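Local coordinates for LEOA (Escherichia coli, PDB 4AUR), which is a bacterial dynamin-like GTPase that probably binds and hydrolyses GTP in a head carried at one end of a long helical stalk, at residues Val175-Asp180 against Val225-Asn230; Ala57-Phe62 against Ile141-Asp146; Glu320-Ala325 against Lys523-Phe528. All blocks are in the same frame, centred on the assembly; numbering follows the deposited sequence.

Interaction 1. Residues Val175-Asp180 against Val225-Asn230; sequences VINKMD and VASNPN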
ATOM      1  N   VAL A 175      30.050  13.221  35.675  1.00 26.06           N
ATOM      2  CA  VAL A 175      30.625  14.533  35.663  1.00 27.54           C
ATOM      3  C   VAL A 175      31.904  14.452  36.438  1.00 29.27           C
ATOM      4  O   VAL A 175      31.886  14.404  37.673  1.00 29.19           O
ATOM      5  CB  VAL A 175      29.667  15.533  36.303  1.00 27.94           C
ATOM      6  CG1 VAL A 175      30.333  16.884  36.485  1.00 28.11           C
ATOM      7  CG2 VAL A 175      28.440  15.656  35.424  1.00 27.84           C
ATOM      8  N   ILE A 176      33.021  14.393  35.707  1.00 31.59           N
ATOM      9  CA  ILE A 176      34.316  14.297  36.347  1.00 31.49           C
ATOM     10  C   ILE A 176      34.696  15.706  36.710  1.00 31.40           C
ATOM     11  O   ILE A 176      34.977  16.519  35.831  1.00 28.84           O
ATOM     12  CB  ILE A 176      35.386  13.641  35.494  1.00 31.92           C
ATOM     13  CG1 ILE A 176      34.943  12.249  35.059  1.00 31.62           C
ATOM     14  CG2 ILE A 176      36.631  13.508  36.332  1.00 34.36           C
ATOM     15  CD1 ILE A 176      35.818  11.600  33.995  1.00 31.42           C
ATOM     16  N   ASN A 177      34.643  15.958  38.023  1.00 33.87           N
ATOM     17  CA  ASN A 177      34.788  17.274  38.631  1.00 33.89           C
ATOM     18  C   ASN A 177      36.143  17.471  39.317  1.00 35.85           C
ATOM     19  O   ASN A 177      36.780  16.521  39.755  1.00 37.17           O
ATOM     20  CB  ASN A 177      33.701  17.481  39.675  1.00 31.32           C
ATOM     21  CG  ASN A 177      33.630  18.909  40.145  1.00 29.96           C
ATOM     22  OD1 ASN A 177      33.957  19.812  39.394  1.00 30.02           O
ATOM     23  ND2 ASN A 177      33.229  19.122  41.384  1.00 29.76           N
ATOM     24  N   LYS A 178      36.544  18.730  39.430  1.00 40.52           N
ATOM     25  CA  LYS A 178      37.845  19.133  39.963  1.00 41.65           C
ATOM     26  C   LYS A 178      38.952  18.686  39.012  1.00 44.42           C
ATOM     27  O   LYS A 178      39.896  18.029  39.421  1.00 42.85           O
ATOM     28  CB  LYS A 178      38.101  18.572  41.365  1.00 40.31           C
ATOM     29  CG  LYS A 178      37.067  18.945  42.415  1.00 39.66           C
ATOM     30  CD  LYS A 178      36.946  17.849  43.452  1.00 38.00           C
ATOM     31  CE  LYS A 178      36.423  18.357  44.778  1.00 39.05           C
ATOM     32  NZ  LYS A 178      36.372  17.259  45.788  1.00 39.33           N
HETATM   33  N   MSE A 179      38.840  19.032  37.739  1.00 44.46           N
HETATM   34  CA  MSE A 179      39.906  18.683  36.813  1.00 49.24           C
HETATM   35  C   MSE A 179      41.133  19.548  37.069  1.00 52.94           C
HETATM   36  O   MSE A 179      42.262  19.163  36.717  1.00 51.97           O
HETATM   37  CB  MSE A 179      39.351  18.725  35.401  1.00 48.85           C
HETATM   38  CG  MSE A 179      38.479  17.494  35.199  1.00 49.14           C
HETATM   39 SE   MSE A 179      39.537  16.112  34.295  0.83 52.84          SE
HETATM   40  CE  MSE A 179      39.559  14.607  35.547  1.00 48.24           C
ATOM     41  N   ASP A 180      40.934  20.703  37.711  1.00 54.04           N
ATOM     42  CA  ASP A 180      42.052  21.575  38.080  1.00 54.19           C
ATOM     43  C   ASP A 180      43.182  20.800  38.758  1.00 55.95           C
ATOM     44  O   ASP A 180      44.340  20.922  38.358  1.00 62.86           O
ATOM     45  CB  ASP A 180      41.608  22.791  38.931  1.00 54.14           C
ATOM     46  CG  ASP A 180      40.677  22.422  40.096  1.00 58.99           C
ATOM     47  OD1 ASP A 180      40.021  21.360  40.043  1.00 63.37           O
ATOM     48  OD2 ASP A 180      40.583  23.211  41.068  1.00 58.40           O
ATOM     49  N   VAL A 225      35.119  18.548  34.084  1.00 38.08           N
ATOM     50  CA  VAL A 225      34.710  19.863  34.504  1.00 38.60           C
ATOM     51  C   VAL A 225      35.490  20.273  35.749  1.00 42.43           C
ATOM     52  O   VAL A 225      36.127  19.434  36.396  1.00 46.32           O
ATOM     53  CB  VAL A 225      33.177  19.824  34.732  1.00 39.76           C
ATOM     54  CG1 VAL A 225      32.716  20.600  35.967  1.00 38.91           C
ATOM     55  CG2 VAL A 225      32.440  20.273  33.475  1.00 39.19           C
ATOM     56  N   ALA A 226      35.460  21.569  36.066  1.00 43.49           N
ATOM     57  CA  ALA A 226      36.098  22.090  37.261  1.00 43.17           C
ATOM     58  C   ALA A 226      35.214  23.103  37.932  1.00 44.03           C
ATOM     59  O   ALA A 226      35.538  24.269  37.966  1.00 45.79           O
ATOM     60  CB  ALA A 226      37.419  22.729  36.891  1.00 44.86           C
ATOM     61  N   SER A 227      34.105  22.641  38.488  1.00 45.98           N
ATOM     62  CA  SER A 227      33.071  23.519  39.051  1.00 47.04           C
ATOM     63  C   SER A 227      33.580  24.766  39.784  1.00 48.63           C
ATOM     64  O   SER A 227      33.001  25.848  39.661  1.00 45.31           O
ATOM     65  CB  SER A 227      32.213  22.734  40.037  1.00 45.84           C
ATOM     66  OG  SER A 227      32.950  22.433  41.203  1.00 47.25           O
ATOM     67  N   ASN A 228      34.636  24.579  40.569  1.00 50.77           N
ATOM     68  CA  ASN A 228      35.198  25.614  41.434  1.00 54.15           C
ATOM     69  C   ASN A 228      36.711  25.598  41.268  1.00 54.56           C
ATOM     70  O   ASN A 228      37.407  25.011  42.085  1.00 57.16           O
ATOM     71  CB  ASN A 228      34.800  25.314  42.888  1.00 53.55           C
ATOM     72  CG  ASN A 228      35.313  26.343  43.878  1.00 55.47           C
ATOM     73  OD1 ASN A 228      35.872  27.381  43.505  1.00 58.55           O
ATOM     74  ND2 ASN A 228      35.115  26.058  45.163  1.00 55.32           N
ATOM     75  N   PRO A 229      37.226  26.229  40.199  1.00 57.31           N
ATOM     76  CA  PRO A 229      38.646  26.096  39.862  1.00 63.67           C
ATOM     77  C   PRO A 229      39.549  26.988  40.708  1.00 67.75           C
ATOM     78  O   PRO A 229      39.126  28.068  41.127  1.00 70.94           O
ATOM     79  CB  PRO A 229      38.697  26.496  38.384  1.00 60.75           C
ATOM     80  CG  PRO A 229      37.535  27.394  38.186  1.00 60.04           C
ATOM     81  CD  PRO A 229      36.524  27.126  39.272  1.00 56.57           C
ATOM     82  N   ASN A 230      40.778  26.525  40.947  1.00 72.92           N
ATOM     83  CA  ASN A 230      41.732  27.158  41.873  1.00 76.79           C
ATOM     84  C   ASN A 230      41.271  27.027  43.333  1.00 70.00           C
ATOM     85  O   ASN A 230      42.096  26.909  44.234  1.00 70.51           O
ATOM     86  CB  ASN A 230      42.012  28.644  41.525  1.00 83.70           C
ATOM     87  CG  ASN A 230      42.863  28.827  40.263  1.00 90.94           C
ATOM     88  OD1 ASN A 230      43.439  29.901  40.051  1.00 93.75           O
ATOM     89  ND2 ASN A 230      42.941  27.791  39.421  1.00 90.41           N
TER
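V225 is held through its backbone by I176 and M179: V225 N donates to I176 O at 2.7 Å, and M179 N donates to V225 O at 3.1 Å, from 26° off that carbonyl's plane. N177 sits between these two bonds, and N177 CA lies 3.4 Å from the same V225 O in a CA-H...O contact. The N177 side chain, CG anti to the backbone N (chi1 -169°), reaches two residues further along the partner, where OD1 accepts S227 N at 3.0 Å in the carbonyl plane. The other branch, ND2, makes a weak bond of 3.3 Å to S227 OG and a hydrogen bond to D64 O, in the sequence that matches a P-loop (Walker A); together the bonds on both branches limit the rotation of the carboxamide. The sequence N177-K178-M179-D180 fits the NKxD motif of GTPases, and 225-230 lies where the last of their conserved loops is expected; in relatives the two form the guanine pocket, and they probably do so here. K178 turns its CB away from 225-230, and its NZ bonds to S63 O. A226 CB lies 4.1 Å from M179 N and is equally near D180 N. The selenomethionine M179 passes V225 O with CB and CG, and its end leads off to F191, K198 and C224. At the outer end D180 OD2 receives a weak bond of 3.3 Å from the backbone N of the poorly ordered N230.

Interaction 2. Residues Ala57-Phe62 against Ile141-Asp146; sequences ALLGAF and IFYVVD
A57 and L59 on strand 54-60 pair in parallel with strand 140-146 through three backbone bonds: F142 N to A57 O at 2.8 Å, L59 N to F142 O at 2.7 Å and V144 N to L59 O at 2.7 Å. The tightly packed part lies around these bonds. On one face of the sheet L59 lies between I141 and Y143, with CD1 3.7 Å from I141 CG2 and CB 3.7 Å from Y143 CD2; the L59 and Y143 side chains cross at about a right angle. On the other face L58 has CG anti to the backbone N (chi1 -163°), and from there chi2 of 63° brings CD1 to 3.7 Å from F142 CB and to the edge of the F142 ring, in plane. Central parallel strands like these belong to the P-loop NTPase core, and G60 opens a sequence that matches Walker A. Beyond V144 N the ladder of bonds stops; G60 CA keeps a CA-H...O contact with V144 O (3.6 Å), and the chains part at A61. F62 and D146, both partly exposed, do not touch across the pair; F62 makes a cation-pi contact with K66, while D146 OD1 bonds to T148 OG1.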
ATOM      1  N   ALA A  57      18.342  14.457  39.115  1.00 30.52           N
ATOM      2  CA  ALA A  57      18.840  13.686  40.230  1.00 30.60           C
ATOM      3  C   ALA A  57      20.313  13.985  40.340  1.00 31.93           C
ATOM      4  O   ALA A  57      21.097  13.742  39.409  1.00 32.15           O
ATOM      5  CB  ALA A  57      18.606  12.214  40.017  1.00 31.25           C
ATOM      6  N   LEU A  58      20.682  14.553  41.475  1.00 32.48           N
ATOM      7  CA  LEU A  58      22.057  14.892  41.733  1.00 32.55           C
ATOM      8  C   LEU A  58      22.687  13.816  42.589  1.00 30.62           C
ATOM      9  O   LEU A  58      22.460  13.749  43.793  1.00 27.34           O
ATOM     10  CB  LEU A  58      22.128  16.232  42.440  1.00 34.48           C
ATOM     11  CG  LEU A  58      23.519  16.840  42.381  1.00 34.88           C
ATOM     12  CD1 LEU A  58      23.908  17.139  40.944  1.00 34.49           C
ATOM     13  CD2 LEU A  58      23.586  18.083  43.249  1.00 37.51           C
ATOM     14  N   LEU A  59      23.492  12.987  41.940  1.00 31.26           N
ATOM     15  CA  LEU A  59      24.112  11.815  42.571  1.00 32.57           C
ATOM     16  C   LEU A  59      25.622  11.963  42.716  1.00 33.60           C
ATOM     17  O   LEU A  59      26.282  12.538  41.846  1.00 33.77           O
ATOM     18  CB  LEU A  59      23.828  10.565  41.736  1.00 30.41           C
ATOM     19  CG  LEU A  59      22.355  10.276  41.549  1.00 28.72           C
ATOM     20  CD1 LEU A  59      22.229   8.969  40.804  1.00 29.31           C
ATOM     21  CD2 LEU A  59      21.683  10.206  42.902  1.00 28.29           C
ATOM     22  N   GLY A  60      26.152  11.428  43.813  1.00 34.23           N
ATOM     23  CA  GLY A  60      27.577  11.476  44.082  1.00 36.66           C
ATOM     24  C   GLY A  60      27.893  11.808  45.529  1.00 38.33           C
ATOM     25  O   GLY A  60      27.037  12.240  46.295  1.00 38.79           O
ATOM     26  N   ALA A  61      29.144  11.592  45.906  1.00 39.04           N
ATOM     27  CA  ALA A  61      29.593  11.929  47.234  1.00 39.88           C
ATOM     28  C   ALA A  61      29.743  13.423  47.284  1.00 41.02           C
ATOM     29  O   ALA A  61      30.114  14.025  46.287  1.00 41.90           O
ATOM     30  CB  ALA A  61      30.906  11.250  47.528  1.00 39.86           C
ATOM     31  N   PHE A  62      29.441  14.018  48.437  1.00 45.07           N
ATOM     32  CA  PHE A  62      29.477  15.473  48.580  1.00 48.74           C
ATOM     33  C   PHE A  62      30.895  15.999  48.515  1.00 47.59           C
ATOM     34  O   PHE A  62      31.135  17.076  47.977  1.00 46.19           O
ATOM     35  CB  PHE A  62      28.794  15.906  49.875  1.00 53.59           C
ATOM     36  CG  PHE A  62      27.299  15.766  49.828  1.00 56.81           C
ATOM     37  CD1 PHE A  62      26.514  16.758  49.253  1.00 57.10           C
ATOM     38  CD2 PHE A  62      26.678  14.631  50.332  1.00 57.00           C
ATOM     39  CE1 PHE A  62      25.138  16.623  49.192  1.00 58.31           C
ATOM     40  CE2 PHE A  62      25.300  14.492  50.268  1.00 57.09           C
ATOM     41  CZ  PHE A  62      24.531  15.487  49.694  1.00 57.28           C
ATOM     42  N   ILE A 141      20.242  13.089  35.099  1.00 24.66           N
ATOM     43  CA  ILE A 141      20.912  12.511  36.256  1.00 24.76           C
ATOM     44  C   ILE A 141      22.373  12.889  36.196  1.00 24.71           C
ATOM     45  O   ILE A 141      23.038  12.614  35.226  1.00 25.05           O
ATOM     46  CB  ILE A 141      20.756  10.979  36.269  1.00 23.61           C
ATOM     47  CG1 ILE A 141      19.279  10.603  36.282  1.00 21.55           C
ATOM     48  CG2 ILE A 141      21.477  10.366  37.464  1.00 24.08           C
ATOM     49  CD1 ILE A 141      19.027   9.138  36.513  1.00 20.98           C
ATOM     50  N   PHE A 142      22.866  13.542  37.229  1.00 28.24           N
ATOM     51  CA  PHE A 142      24.280  13.913  37.282  1.00 30.82           C
ATOM     52  C   PHE A 142      24.923  13.050  38.309  1.00 28.92           C
ATOM     53  O   PHE A 142      24.590  13.131  39.469  1.00 30.04           O
ATOM     54  CB  PHE A 142      24.493  15.364  37.714  1.00 32.77           C
ATOM     55  CG  PHE A 142      23.944  16.390  36.763  1.00 35.34           C
ATOM     56  CD1 PHE A 142      23.751  16.111  35.417  1.00 35.75           C
ATOM     57  CD2 PHE A 142      23.665  17.680  37.225  1.00 37.51           C
ATOM     58  CE1 PHE A 142      23.266  17.093  34.559  1.00 37.02           C
ATOM     59  CE2 PHE A 142      23.188  18.659  36.372  1.00 36.61           C
ATOM     60  CZ  PHE A 142      22.979  18.361  35.043  1.00 36.47           C
ATOM     61  N   TYR A 143      25.835  12.211  37.877  1.00 30.34           N
ATOM     62  CA  TYR A 143      26.632  11.446  38.810  1.00 30.46           C
ATOM     63  C   TYR A 143      27.977  12.137  38.884  1.00 30.24           C
ATOM     64  O   TYR A 143      28.768  12.054  37.951  1.00 29.46           O
ATOM     65  CB  TYR A 143      26.778  10.001  38.339  1.00 29.77           C
ATOM     66  CG  TYR A 143      27.004   9.074  39.473  1.00 30.25           C
ATOM     67  CD1 TYR A 143      28.204   9.086  40.165  1.00 30.77           C
ATOM     68  CD2 TYR A 143      26.009   8.230  39.902  1.00 30.40           C
ATOM     69  CE1 TYR A 143      28.416   8.266  41.238  1.00 30.50           C
ATOM     70  CE2 TYR A 143      26.214   7.400  40.974  1.00 32.41           C
ATOM     71  CZ  TYR A 143      27.423   7.424  41.630  1.00 32.07           C
ATOM     72  OH  TYR A 143      27.630   6.607  42.696  1.00 36.65           O
ATOM     73  N   VAL A 144      28.220  12.850  39.978  1.00 32.47           N
ATOM     74  CA  VAL A 144      29.420  13.668  40.099  1.00 34.13           C
ATOM     75  C   VAL A 144      30.495  12.896  40.825  1.00 36.82           C
ATOM     76  O   VAL A 144      30.276  12.429  41.955  1.00 40.62           O
ATOM     77  CB  VAL A 144      29.153  14.958  40.872  1.00 34.47           C
ATOM     78  CG1 VAL A 144      30.453  15.697  41.118  1.00 35.34           C
ATOM     79  CG2 VAL A 144      28.184  15.844  40.114  1.00 33.87           C
ATOM     80  N   VAL A 145      31.658  12.789  40.177  1.00 39.44           N
ATOM     81  CA  VAL A 145      32.816  12.048  40.712  1.00 39.54           C
ATOM     82  C   VAL A 145      34.079  12.935  40.804  1.00 40.99           C
ATOM     83  O   VAL A 145      34.003  14.153  40.590  1.00 40.18           O
ATOM     84  CB  VAL A 145      33.097  10.781  39.882  1.00 37.32           C
ATOM     85  CG1 VAL A 145      31.866   9.895  39.862  1.00 37.63           C
ATOM     86  CG2 VAL A 145      33.535  11.131  38.475  1.00 37.02           C
ATOM     87  N   ASP A 146      35.217  12.317  41.147  1.00 42.69           N
ATOM     88  CA  ASP A 146      36.461  13.032  41.407  1.00 41.37           C
ATOM     89  C   ASP A 146      37.375  12.903  40.232  1.00 39.22           C
ATOM     90  O   ASP A 146      37.368  11.905  39.521  1.00 39.20           O
ATOM     91  CB  ASP A 146      37.167  12.503  42.676  1.00 45.57           C
ATOM     92  CG  ASP A 146      38.063  13.570  43.357  1.00 47.31           C
ATOM     93  OD1 ASP A 146      39.157  13.867  42.827  1.00 48.44           O
ATOM     94  OD2 ASP A 146      37.670  14.108  44.430  1.00 48.15           O
TER

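Interaction 3. Residues Glu320-Ala325 against Lys523-Phe528; sequences EVKRLA and KMFAFF
V321 meets M524 and F525 where two helices of the dynamin-like helical domain cross. The long helix 275-343 and the short helix 521-528 run nearly perpendicular (95°), their segment axes 11.2 Å apart, so that the contact is confined to a few side chains. It is wholly apolar.

Within the short helix M524 O accepts both F527 N and F528 N. The F528 ring meets F381 of helix 368-408, a residue that A325 also touches.

One group of contacts across the helices gathers round the F525 ring. It reaches V321 with CE1, 3.6 Å from V321 CG1. K322 contributes only the aliphatic part of its chain: CE comes to the edge of the ring, near its plane, 4.2 Å from F525 CE2, and the two side chains cross at about a right angle. K322 is exposed, so this is the outer border of the contact, whereas V321 and M524 are buried.

The other group involves the selenium of M524, which is present as selenomethionine. The M524 side chain leaves with CG anti to the backbone N (chi1 -167°), then bends at both following torsions, and this presents SE and CE to the long helix. L518 of helix 489-518 also packs on M524. A325 CB, one turn further along the long helix than V321, lies 4.0 Å from M524 SE. V321 CG1 touches SE at 3.5 Å, the two side chains crossing obliquely, and the terminal methyl, M524 CE, lies equally near, 3.5 Å from V321 CG1.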
ATOM      1  N   GLU A 320     -14.386  -5.473 -35.540  1.00 27.41           N
ATOM      2  CA  GLU A 320     -13.732  -6.438 -36.374  1.00 30.50           C
ATOM      3  C   GLU A 320     -14.728  -7.372 -37.071  1.00 29.79           C
ATOM      4  O   GLU A 320     -14.644  -7.593 -38.270  1.00 31.74           O
ATOM      5  CB  GLU A 320     -12.723  -7.242 -35.574  1.00 33.50           C
ATOM      6  CG  GLU A 320     -11.703  -7.873 -36.486  1.00 39.44           C
ATOM      7  CD  GLU A 320     -10.638  -8.636 -35.750  1.00 46.39           C
ATOM      8  OE1 GLU A 320     -10.427  -8.338 -34.541  1.00 45.52           O
ATOM      9  OE2 GLU A 320     -10.020  -9.518 -36.407  1.00 49.37           O
ATOM     10  N   VAL A 321     -15.671  -7.912 -36.325  1.00 27.71           N
ATOM     11  CA  VAL A 321     -16.683  -8.751 -36.900  1.00 25.82           C
ATOM     12  C   VAL A 321     -17.463  -8.012 -37.969  1.00 25.95           C
ATOM     13  O   VAL A 321     -17.736  -8.575 -39.022  1.00 25.29           O
ATOM     14  CB  VAL A 321     -17.616  -9.259 -35.810  1.00 27.06           C
ATOM     15  CG1 VAL A 321     -18.927  -9.820 -36.385  1.00 26.77           C
ATOM     16  CG2 VAL A 321     -16.867 -10.301 -34.985  1.00 28.16           C
ATOM     17  N   LYS A 322     -17.819  -6.764 -37.721  1.00 24.59           N
ATOM     18  CA  LYS A 322     -18.496  -6.004 -38.736  1.00 26.11           C
ATOM     19  C   LYS A 322     -17.666  -5.957 -40.017  1.00 26.78           C
ATOM     20  O   LYS A 322     -18.205  -6.082 -41.107  1.00 26.42           O
ATOM     21  CB  LYS A 322     -18.791  -4.598 -38.238  1.00 28.65           C
ATOM     22  CG  LYS A 322     -20.030  -4.518 -37.359  1.00 29.97           C
ATOM     23  CD  LYS A 322     -19.970  -3.356 -36.389  1.00 31.44           C
ATOM     24  CE  LYS A 322     -21.370  -3.019 -35.905  1.00 34.03           C
ATOM     25  NZ  LYS A 322     -21.409  -2.348 -34.574  1.00 34.22           N
ATOM     26  N   ARG A 323     -16.355  -5.815 -39.881  1.00 28.01           N
ATOM     27  CA  ARG A 323     -15.485  -5.723 -41.030  1.00 30.15           C
ATOM     28  C   ARG A 323     -15.444  -7.034 -41.801  1.00 29.04           C
ATOM     29  O   ARG A 323     -15.426  -7.043 -43.035  1.00 28.40           O
ATOM     30  CB  ARG A 323     -14.073  -5.296 -40.637  1.00 36.61           C
ATOM     31  CG  ARG A 323     -13.463  -4.334 -41.654  1.00 45.31           C
ATOM     32  CD  ARG A 323     -11.963  -4.096 -41.494  1.00 53.60           C
ATOM     33  NE  ARG A 323     -11.555  -3.925 -40.099  1.00 56.97           N
ATOM     34  CZ  ARG A 323     -10.933  -4.858 -39.371  1.00 64.10           C
ATOM     35  NH1 ARG A 323     -10.629  -6.052 -39.904  1.00 66.36           N
ATOM     36  NH2 ARG A 323     -10.607  -4.602 -38.099  1.00 63.09           N
ATOM     37  N   LEU A 324     -15.454  -8.145 -41.078  1.00 27.18           N
ATOM     38  CA  LEU A 324     -15.528  -9.463 -41.709  1.00 25.66           C
ATOM     39  C   LEU A 324     -16.874  -9.721 -42.377  1.00 24.73           C
ATOM     40  O   LEU A 324     -16.929 -10.333 -43.423  1.00 24.88           O
ATOM     41  CB  LEU A 324     -15.277 -10.551 -40.684  1.00 24.76           C
ATOM     42  CG  LEU A 324     -13.911 -10.495 -40.039  1.00 25.18           C
ATOM     43  CD1 LEU A 324     -13.831 -11.473 -38.890  1.00 23.80           C
ATOM     44  CD2 LEU A 324     -12.818 -10.751 -41.060  1.00 25.64           C
ATOM     45  N   ALA A 325     -17.958  -9.292 -41.746  1.00 23.99           N
ATOM     46  CA  ALA A 325     -19.275  -9.479 -42.316  1.00 23.35           C
ATOM     47  C   ALA A 325     -19.375  -8.808 -43.670  1.00 24.18           C
ATOM     48  O   ALA A 325     -19.999  -9.346 -44.577  1.00 22.67           O
ATOM     49  CB  ALA A 325     -20.341  -8.940 -41.396  1.00 22.82           C
ATOM     50  N   LYS A 523     -28.916  -9.395 -36.030  1.00 34.14           N
ATOM     51  CA  LYS A 523     -29.059 -10.766 -36.524  1.00 32.97           C
ATOM     52  C   LYS A 523     -27.687 -11.292 -36.775  1.00 31.63           C
ATOM     53  O   LYS A 523     -27.353 -12.411 -36.425  1.00 31.44           O
ATOM     54  CB  LYS A 523     -29.840 -10.790 -37.825  1.00 35.28           C
ATOM     55  CG  LYS A 523     -31.271 -10.283 -37.719  1.00 38.04           C
ATOM     56  CD  LYS A 523     -31.903 -10.095 -39.094  1.00 41.16           C
ATOM     57  CE  LYS A 523     -33.332  -9.569 -38.971  1.00 44.30           C
ATOM     58  NZ  LYS A 523     -34.153 -10.476 -38.116  1.00 44.26           N
HETATM   59  N   MSE A 524     -26.875 -10.447 -37.375  1.00 31.05           N
HETATM   60  CA  MSE A 524     -25.551 -10.850 -37.762  1.00 31.72           C
HETATM   61  C   MSE A 524     -24.892 -11.339 -36.520  1.00 30.31           C
HETATM   62  O   MSE A 524     -24.531 -12.500 -36.400  1.00 29.27           O
HETATM   63  CB  MSE A 524     -24.823  -9.699 -38.448  1.00 30.11           C
HETATM   64  CG  MSE A 524     -23.575 -10.253 -39.112  1.00 30.20           C
HETATM   65 SE   MSE A 524     -22.020  -9.946 -37.936  1.00 29.82          SE
HETATM   66  CE  MSE A 524     -21.906 -11.628 -36.988  1.00 31.64           C
ATOM     67  N   PHE A 525     -24.794 -10.469 -35.538  1.00 32.66           N
ATOM     68  CA  PHE A 525     -24.232 -10.879 -34.255  1.00 30.31           C
ATOM     69  C   PHE A 525     -24.892 -12.092 -33.640  1.00 28.54           C
ATOM     70  O   PHE A 525     -24.182 -12.949 -33.148  1.00 28.87           O
ATOM     71  CB  PHE A 525     -24.176  -9.712 -33.292  1.00 27.79           C
ATOM     72  CG  PHE A 525     -23.005  -8.845 -33.530  1.00 26.21           C
ATOM     73  CD1 PHE A 525     -21.741  -9.321 -33.258  1.00 24.60           C
ATOM     74  CD2 PHE A 525     -23.149  -7.586 -34.056  1.00 25.13           C
ATOM     75  CE1 PHE A 525     -20.636  -8.535 -33.485  1.00 25.28           C
ATOM     76  CE2 PHE A 525     -22.056  -6.799 -34.285  1.00 24.68           C
ATOM     77  CZ  PHE A 525     -20.794  -7.270 -34.002  1.00 24.90           C
ATOM     78  N   ALA A 526     -26.213 -12.195 -33.702  1.00 27.14           N
ATOM     79  CA  ALA A 526     -26.905 -13.302 -33.014  1.00 29.95           C
ATOM     80  C   ALA A 526     -26.619 -14.675 -33.609  1.00 31.01           C
ATOM     81  O   ALA A 526     -26.814 -15.679 -32.949  1.00 31.72           O
ATOM     82  CB  ALA A 526     -28.410 -13.070 -32.996  1.00 30.93           C
ATOM     83  N   PHE A 527     -26.175 -14.700 -34.859  1.00 33.02           N
ATOM     84  CA  PHE A 527     -25.957 -15.920 -35.606  1.00 35.32           C
ATOM     85  C   PHE A 527     -24.487 -16.337 -35.633  1.00 35.25           C
ATOM     86  O   PHE A 527     -24.168 -17.524 -35.486  1.00 36.50           O
ATOM     87  CB  PHE A 527     -26.466 -15.719 -37.034  1.00 38.68           C
ATOM     88  CG  PHE A 527     -26.742 -16.993 -37.765  1.00 44.94           C
ATOM     89  CD1 PHE A 527     -27.976 -17.624 -37.642  1.00 49.22           C
ATOM     90  CD2 PHE A 527     -25.768 -17.568 -38.592  1.00 50.36           C
ATOM     91  CE1 PHE A 527     -28.235 -18.812 -38.311  1.00 54.66           C
ATOM     92  CE2 PHE A 527     -26.022 -18.757 -39.272  1.00 52.30           C
ATOM     93  CZ  PHE A 527     -27.258 -19.378 -39.129  1.00 55.32           C
ATOM     94  N   PHE A 528     -23.596 -15.366 -35.823  1.00 34.18           N
ATOM     95  CA  PHE A 528     -22.172 -15.639 -35.969  1.00 32.20           C
ATOM     96  C   PHE A 528     -21.316 -15.347 -34.745  1.00 32.75           C
ATOM     97  O   PHE A 528     -20.138 -15.702 -34.734  1.00 36.71           O
ATOM     98  CB  PHE A 528     -21.618 -14.832 -37.129  1.00 31.71           C
ATOM     99  CG  PHE A 528     -22.317 -15.090 -38.441  1.00 31.31           C
ATOM    100  CD1 PHE A 528     -21.899 -16.125 -39.264  1.00 31.20           C
ATOM    101  CD2 PHE A 528     -23.383 -14.310 -38.847  1.00 30.99           C
ATOM    102  CE1 PHE A 528     -22.530 -16.383 -40.460  1.00 32.10           C
ATOM    103  CE2 PHE A 528     -24.018 -14.555 -40.045  1.00 32.85           C
ATOM    104  CZ  PHE A 528     -23.592 -15.600 -40.855  1.00 32.72           C
TER

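Overall arrangement
Interactions 1 and 2 share one sheet in the GTPase head: strands 172-177 and 140-146 are neighbours in it, V175 bonds to Y143 and V145 through the backbone, and the two contacts lie 13 Å apart between centres. Both are buried, but interaction 2 is regular parallel pairing in the middle of the sheet, whereas interaction 1 joins a strand end to a loop and relies on an asparagine side chain as well as backbone bonds. The centre of interaction 3 lies about 100 Å from that of interaction 1 and about 95 Å from that of interaction 2, in the helical part; there the contact is only partly buried, and selenium, methyl and ring contacts replace hydrogen bonds.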